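Local coordinates for bluetongue virus COAT protein VP7 (Bluetongue virus, PDB 1BVP) that forms the trimeric capsomers that assemble on the VP3 scaffold to build the core coat of the virus and is linked to host cell surface receptor binding, at residues G139-R144 against Q238-V243; V161-G166 against L231-P236. One frame throughout, in Å; residues are numbered along the deposited sequence.

Contact 1 (G139-R144 against Q238-V243); sequences GRWFMR and QQNAMV
The indole of Trp141 carries this contact: its six-membered ring lies against Asn240, a backbone carbonyl and Met242 in turn. With CG anti to the backbone N (chi1 176°), the six-membered ring is brought up against 238-243 although the backbones stay well apart, the closest alpha carbons, CA of Trp141 and CA of Met242, being 7.5 Å from each other. Asn240 crosses the indole at roughly a right angle, and its amide plane is turned 70° from the ring plane, so the two flat groups do not stack. Instead CB of Asn240 rests 3.4 Å from Trp141 CZ3, while the amide ND2 of Asn240 comes to 3.3 Å from Trp141 CH2, on an oblique approach. Next along the chain, the backbone O of Ala241 lies at the ring edge, near the indole plane, 3.5 Å from Trp141 CZ3. Met242 passes the indole obliquely, its CG 4.2 Å from Trp141 CE3. The chain runs extended to SD, which lies 3.9 Å from Trp141 N; a bend at chi3 (102°) then turns the terminal methyl, and CE of Met242 ends 3.5 Å from the O of Arg140. No hydrogen bond joins the two segments; the evidence is for packing, with 250 Å² of surface buried in total. Arg140 points away from this packing; its NE hydrogen-bonds Gln137 and its NH1 hydrogen-bonds Gly199 and Ser201 of a second subunit, which places the loop at the trimer interface. Within the chain, the loop between strands 134-136 and 149-155 is held by backbone hydrogen bonds from Gly139 and Trp141 to Ala195, at the end of strand 183-195. Trp141 and Met242 both touch Phe194 and Ser162, so they pack where the start of strand 241-252 runs between strands 158-163 and 183-195.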
loop_
_atom_site.group_PDB
_atom_site.type_symbol
_atom_site.label_atom_id
_atom_site.label_comp_id
_atom_site.label_asym_id
_atom_site.label_seq_id
_atom_site.Cartn_x
_atom_site.Cartn_y
_atom_site.Cartn_z
ATOM N N GLY A 139 23.752 -15.685 15.485
ATOM C CA GLY A 139 24.306 -15.635 16.823
ATOM C C GLY A 139 25.307 -16.699 17.207
ATOM O O GLY A 139 25.456 -16.981 18.391
ATOM N N ARG A 140 25.906 -17.355 16.215
ATOM C CA ARG A 140 26.920 -18.357 16.462
ATOM C C ARG A 140 28.176 -17.831 15.799
ATOM O O ARG A 140 28.157 -17.367 14.657
ATOM C CB ARG A 140 26.551 -19.741 15.924
ATOM C CG ARG A 140 27.775 -20.630 15.705
ATOM C CD ARG A 140 27.407 -22.060 15.419
ATOM N NE ARG A 140 26.650 -22.606 16.538
ATOM C CZ ARG A 140 27.132 -23.394 17.495
ATOM N NH1 ARG A 140 28.403 -23.780 17.493
ATOM N NH2 ARG A 140 26.343 -23.723 18.506
ATOM N N TRP A 141 29.237 -17.834 16.589
ATOM C CA TRP A 141 30.549 -17.367 16.212
ATOM C C TRP A 141 31.085 -18.074 14.982
ATOM O O TRP A 141 30.858 -19.272 14.756
ATOM C CB TRP A 141 31.483 -17.594 17.399
ATOM C CG TRP A 141 32.903 -17.238 17.135
ATOM C CD1 TRP A 141 33.875 -18.046 16.572
ATOM C CD2 TRP A 141 33.531 -15.973 17.391
ATOM N NE1 TRP A 141 35.058 -17.346 16.460
ATOM C CE2 TRP A 141 34.882 -16.079 16.957
ATOM C CE3 TRP A 141 33.082 -14.758 17.938
ATOM C CZ2 TRP A 141 35.785 -15.017 17.055
ATOM C CZ3 TRP A 141 33.976 -13.698 18.035
ATOM C CH2 TRP A 141 35.322 -13.841 17.593
ATOM N N PHE A 142 31.781 -17.314 14.157
ATOM C CA PHE A 142 32.389 -17.880 12.956
ATOM C C PHE A 142 33.410 -16.916 12.411
ATOM O O PHE A 142 33.107 -15.755 12.091
ATOM C CB PHE A 142 31.365 -18.247 11.904
ATOM C CG PHE A 142 31.965 -18.794 10.659
ATOM C CD1 PHE A 142 32.534 -17.945 9.716
ATOM C CD2 PHE A 142 31.978 -20.172 10.429
ATOM C CE1 PHE A 142 33.121 -18.462 8.547
ATOM C CE2 PHE A 142 32.561 -20.704 9.272
ATOM C CZ PHE A 142 33.136 -19.850 8.326
ATOM N N MET A 143 34.647 -17.398 12.405
ATOM C CA MET A 143 35.778 -16.621 11.950
ATOM C C MET A 143 36.489 -17.378 10.845
ATOM O O MET A 143 36.757 -18.562 10.974
ATOM C CB MET A 143 36.718 -16.385 13.109
ATOM C CG MET A 143 37.889 -15.537 12.738
ATOM S SD MET A 143 37.512 -13.812 12.782
ATOM C CE MET A 143 36.850 -13.609 14.424
ATOM N N ARG A 144 36.699 -16.707 9.723
ATOM C CA ARG A 144 37.361 -17.303 8.584
ATOM C C ARG A 144 38.853 -17.370 8.919
ATOM O O ARG A 144 39.411 -16.441 9.522
ATOM C CB ARG A 144 37.086 -16.459 7.347
ATOM C CG ARG A 144 37.161 -17.233 6.068
ATOM C CD ARG A 144 36.314 -16.553 5.024
ATOM N NE ARG A 144 34.947 -17.079 4.974
ATOM C CZ ARG A 144 33.860 -16.331 4.762
ATOM N NH1 ARG A 144 33.971 -15.004 4.606
ATOM N NH2 ARG A 144 32.673 -16.922 4.597
ATOM N N GLN A 238 38.529 -6.679 25.492
ATOM C CA GLN A 238 39.499 -7.762 25.680
ATOM C C GLN A 238 38.921 -9.170 25.571
ATOM O O GLN A 238 39.557 -10.138 25.954
ATOM C CB GLN A 238 40.271 -7.567 26.997
ATOM C CG GLN A 238 41.357 -6.466 26.918
ATOM C CD GLN A 238 42.272 -6.608 25.668
ATOM O OE1 GLN A 238 43.142 -7.480 25.620
ATOM N NE2 GLN A 238 42.061 -5.749 24.659
ATOM N N GLN A 239 37.759 -9.276 24.936
ATOM C CA GLN A 239 37.043 -10.533 24.743
ATOM C C GLN A 239 36.463 -10.552 23.344
ATOM O O GLN A 239 36.378 -9.504 22.698
ATOM C CB GLN A 239 35.863 -10.597 25.692
ATOM C CG GLN A 239 36.164 -10.924 27.117
ATOM C CD GLN A 239 34.891 -11.316 27.824
ATOM O OE1 GLN A 239 34.215 -12.270 27.420
ATOM N NE2 GLN A 239 34.515 -10.554 28.833
ATOM N N ASN A 240 36.014 -11.721 22.892
ATOM C CA ASN A 240 35.382 -11.805 21.575
ATOM C C ASN A 240 34.054 -11.036 21.623
ATOM O O ASN A 240 33.383 -10.957 22.680
ATOM C CB ASN A 240 35.056 -13.237 21.177
ATOM C CG ASN A 240 36.200 -14.153 21.347
ATOM O OD1 ASN A 240 36.271 -14.851 22.345
ATOM N ND2 ASN A 240 37.113 -14.163 20.396
ATOM N N ALA A 241 33.674 -10.500 20.466
ATOM C CA ALA A 241 32.443 -9.741 20.333
ATOM C C ALA A 241 31.708 -10.101 19.054
ATOM O O ALA A 241 32.306 -10.607 18.089
ATOM C CB ALA A 241 32.749 -8.247 20.344
ATOM N N MET A 242 30.391 -9.906 19.079
ATOM C CA MET A 242 29.548 -10.123 17.901
ATOM C C MET A 242 28.564 -8.970 17.728
ATOM O O MET A 242 27.989 -8.481 18.721
ATOM C CB MET A 242 28.784 -11.426 17.999
ATOM C CG MET A 242 29.578 -12.556 17.509
ATOM S SD MET A 242 28.606 -14.011 17.306
ATOM C CE MET A 242 28.381 -13.968 15.472
ATOM N N VAL A 243 28.435 -8.455 16.507
ATOM C CA VAL A 243 27.442 -7.400 16.288
ATOM C C VAL A 243 26.542 -7.820 15.151
ATOM O O VAL A 243 26.998 -8.583 14.268
ATOM C CB VAL A 243 28.072 -6.011 15.936
ATOM C CG1 VAL A 243 29.084 -5.613 16.976
ATOM C CG2 VAL A 243 28.697 -6.024 14.569
#

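Contact 2 (V161-G166 against L231-P236); sequences VSLNAG and LHVHNP
Apolar packing accounts for the inner part of this contact. Leu163 and Val233 each point toward the opposing segment and meet at about a right angle: CD2 of Leu163 is 4.0 Å from CG1 of Val233, and CD1 of Leu163 lies 4.1 Å from the same methyl. Beside them Leu163 and Asn235 run past each other in opposite directions, their CB atoms 3.7 Å apart, so the aliphatic base of the asparagine extends the leucine surface.

Polar contact is concentrated at the amide of Asn235. Its CG stands anti to the backbone N (chi1 180°), which carries ND2 over to the O of Asn164 in a 3.0 Å hydrogen bond. That bond is bent, with 138° at the hydrogen, and the donor sits 59° above the carbonyl plane. ND2 also donates to the O of Gln239, its stronger partner, so two backbone carbonyls hold the buried amide in place.

Backbone proximity marks the outer end, where the CA atoms of Gly166 and Pro236 are 4.6 Å apart and Gly166 is hydrogen-bonded to the backbone of Thr237.

Strand 158-163 belongs to the larger antiparallel sheet and strand 231-234 to the four-stranded one. Leucine and valine facing each other between two sheets, with loops closing the end, is the arrangement of a beta sandwich, consistent with the jelly-roll upper domain of VP7.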
loop_
_atom_site.group_PDB
_atom_site.type_symbol
_atom_site.label_atom_id
_atom_site.label_comp_id
_atom_site.label_asym_id
_atom_site.label_seq_id
_atom_site.Cartn_x
_atom_site.Cartn_y
_atom_site.Cartn_z
ATOM N N VAL A 161 28.757 -9.920 12.490
ATOM C CA VAL A 161 30.205 -9.823 12.400
ATOM C C VAL A 161 30.791 -10.345 13.715
ATOM O O VAL A 161 30.301 -9.971 14.808
ATOM C CB VAL A 161 30.648 -8.334 12.251
ATOM C CG1 VAL A 161 32.070 -8.238 11.803
ATOM C CG2 VAL A 161 29.761 -7.611 11.311
ATOM N N SER A 162 31.781 -11.241 13.599
ATOM C CA SER A 162 32.504 -11.804 14.758
ATOM C C SER A 162 33.813 -11.025 14.845
ATOM O O SER A 162 34.542 -10.906 13.849
ATOM C CB SER A 162 32.881 -13.269 14.532
ATOM O OG SER A 162 31.766 -14.098 14.313
ATOM N N LEU A 163 34.113 -10.480 16.011
ATOM C CA LEU A 163 35.361 -9.730 16.195
ATOM C C LEU A 163 36.256 -10.363 17.294
ATOM O O LEU A 163 35.777 -10.637 18.420
ATOM C CB LEU A 163 35.067 -8.287 16.659
ATOM C CG LEU A 163 34.327 -7.145 15.966
ATOM C CD1 LEU A 163 35.097 -6.690 14.760
ATOM C CD2 LEU A 163 32.930 -7.570 15.619
ATOM N N ASN A 164 37.537 -10.594 16.981
ATOM C CA ASN A 164 38.500 -11.093 17.986
ATOM C C ASN A 164 38.755 -9.920 18.960
ATOM O O ASN A 164 38.471 -8.747 18.626
ATOM C CB ASN A 164 39.835 -11.499 17.345
ATOM C CG ASN A 164 39.833 -12.937 16.839
ATOM O OD1 ASN A 164 39.219 -13.830 17.440
ATOM N ND2 ASN A 164 40.543 -13.174 15.745
ATOM N N ALA A 165 39.253 -10.221 20.164
ATOM C CA ALA A 165 39.532 -9.156 21.129
ATOM C C ALA A 165 40.484 -8.152 20.486
ATOM O O ALA A 165 41.429 -8.537 19.765
ATOM C CB ALA A 165 40.119 -9.719 22.380
ATOM N N GLY A 166 40.165 -6.870 20.660
ATOM C CA GLY A 166 40.968 -5.800 20.087
ATOM C C GLY A 166 40.934 -5.592 18.574
ATOM O O GLY A 166 41.547 -4.630 18.094
ATOM N N LEU A 231 32.328 1.075 6.283
ATOM C CA LEU A 231 31.542 0.577 7.405
ATOM C C LEU A 231 32.575 -0.121 8.273
ATOM O O LEU A 231 32.963 -1.270 8.011
ATOM C CB LEU A 231 30.536 -0.424 6.862
ATOM C CG LEU A 231 29.328 -0.656 7.723
ATOM C CD1 LEU A 231 28.788 0.670 8.145
ATOM C CD2 LEU A 231 28.334 -1.375 6.871
ATOM N N HIS A 232 33.008 0.585 9.306
ATOM C CA HIS A 232 34.075 0.123 10.166
ATOM C C HIS A 232 33.692 -0.346 11.569
ATOM O O HIS A 232 33.204 0.432 12.396
ATOM C CB HIS A 232 35.088 1.257 10.238
ATOM C CG HIS A 232 36.392 0.877 10.861
ATOM N ND1 HIS A 232 37.346 0.128 10.198
ATOM C CD2 HIS A 232 36.920 1.172 12.076
ATOM C CE1 HIS A 232 38.404 -0.016 10.975
ATOM N NE2 HIS A 232 38.172 0.607 12.119
ATOM N N VAL A 233 33.944 -1.622 11.849
ATOM C CA VAL A 233 33.647 -2.168 13.171
ATOM C C VAL A 233 34.941 -2.269 13.996
ATOM O O VAL A 233 35.998 -2.634 13.478
ATOM C CB VAL A 233 32.996 -3.554 13.096
ATOM C CG1 VAL A 233 32.246 -3.816 14.391
ATOM C CG2 VAL A 233 32.059 -3.654 11.887
ATOM N N HIS A 234 34.860 -1.897 15.266
ATOM C CA HIS A 234 36.006 -1.928 16.161
ATOM C C HIS A 234 35.638 -2.508 17.537
ATOM O O HIS A 234 34.692 -2.039 18.195
ATOM C CB HIS A 234 36.563 -0.506 16.326
ATOM C CG HIS A 234 37.699 -0.392 17.298
ATOM N ND1 HIS A 234 38.685 -1.353 17.418
ATOM C CD2 HIS A 234 38.002 0.574 18.201
ATOM C CE1 HIS A 234 39.547 -0.986 18.355
ATOM N NE2 HIS A 234 39.154 0.178 18.845
ATOM N N ASN A 235 36.367 -3.557 17.935
ATOM C CA ASN A 235 36.201 -4.211 19.239
ATOM C C ASN A 235 37.388 -3.826 20.129
ATOM O O ASN A 235 38.439 -4.442 20.050
ATOM C CB ASN A 235 36.208 -5.724 19.073
ATOM C CG ASN A 235 36.043 -6.443 20.390
ATOM O OD1 ASN A 235 35.671 -5.823 21.391
ATOM N ND2 ASN A 235 36.320 -7.751 20.404
ATOM N N PRO A 236 37.267 -2.755 20.926
ATOM C CA PRO A 236 38.375 -2.341 21.795
ATOM C C PRO A 236 38.449 -3.202 23.058
ATOM O O PRO A 236 39.322 -3.038 23.904
ATOM C CB PRO A 236 37.986 -0.909 22.143
ATOM C CG PRO A 236 36.534 -1.003 22.279
ATOM C CD PRO A 236 36.135 -1.825 21.064
#

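Overall arrangement
From the N terminus the order is 139-144, 161-166, 231-236 and 238-243, so contact 1 closes the outer loop and contact 2 a shorter one nested inside it. The loop closed by contact 2 contains strands and no helix. At the first end strand 149-155 and the start of strand 158-163 separate 139-144 from 161-166; at the other, 231-236 runs almost directly into 238-243. Their centres are 9 Å apart, and strands 158-163 and 241-252 pair antiparallel between them, with Leu163 N probably hydrogen-bonded to Ala241 O. Contact 1 ties a loop at the trimer interface to the larger sheet, while contact 2 ties that sheet to the four-stranded one.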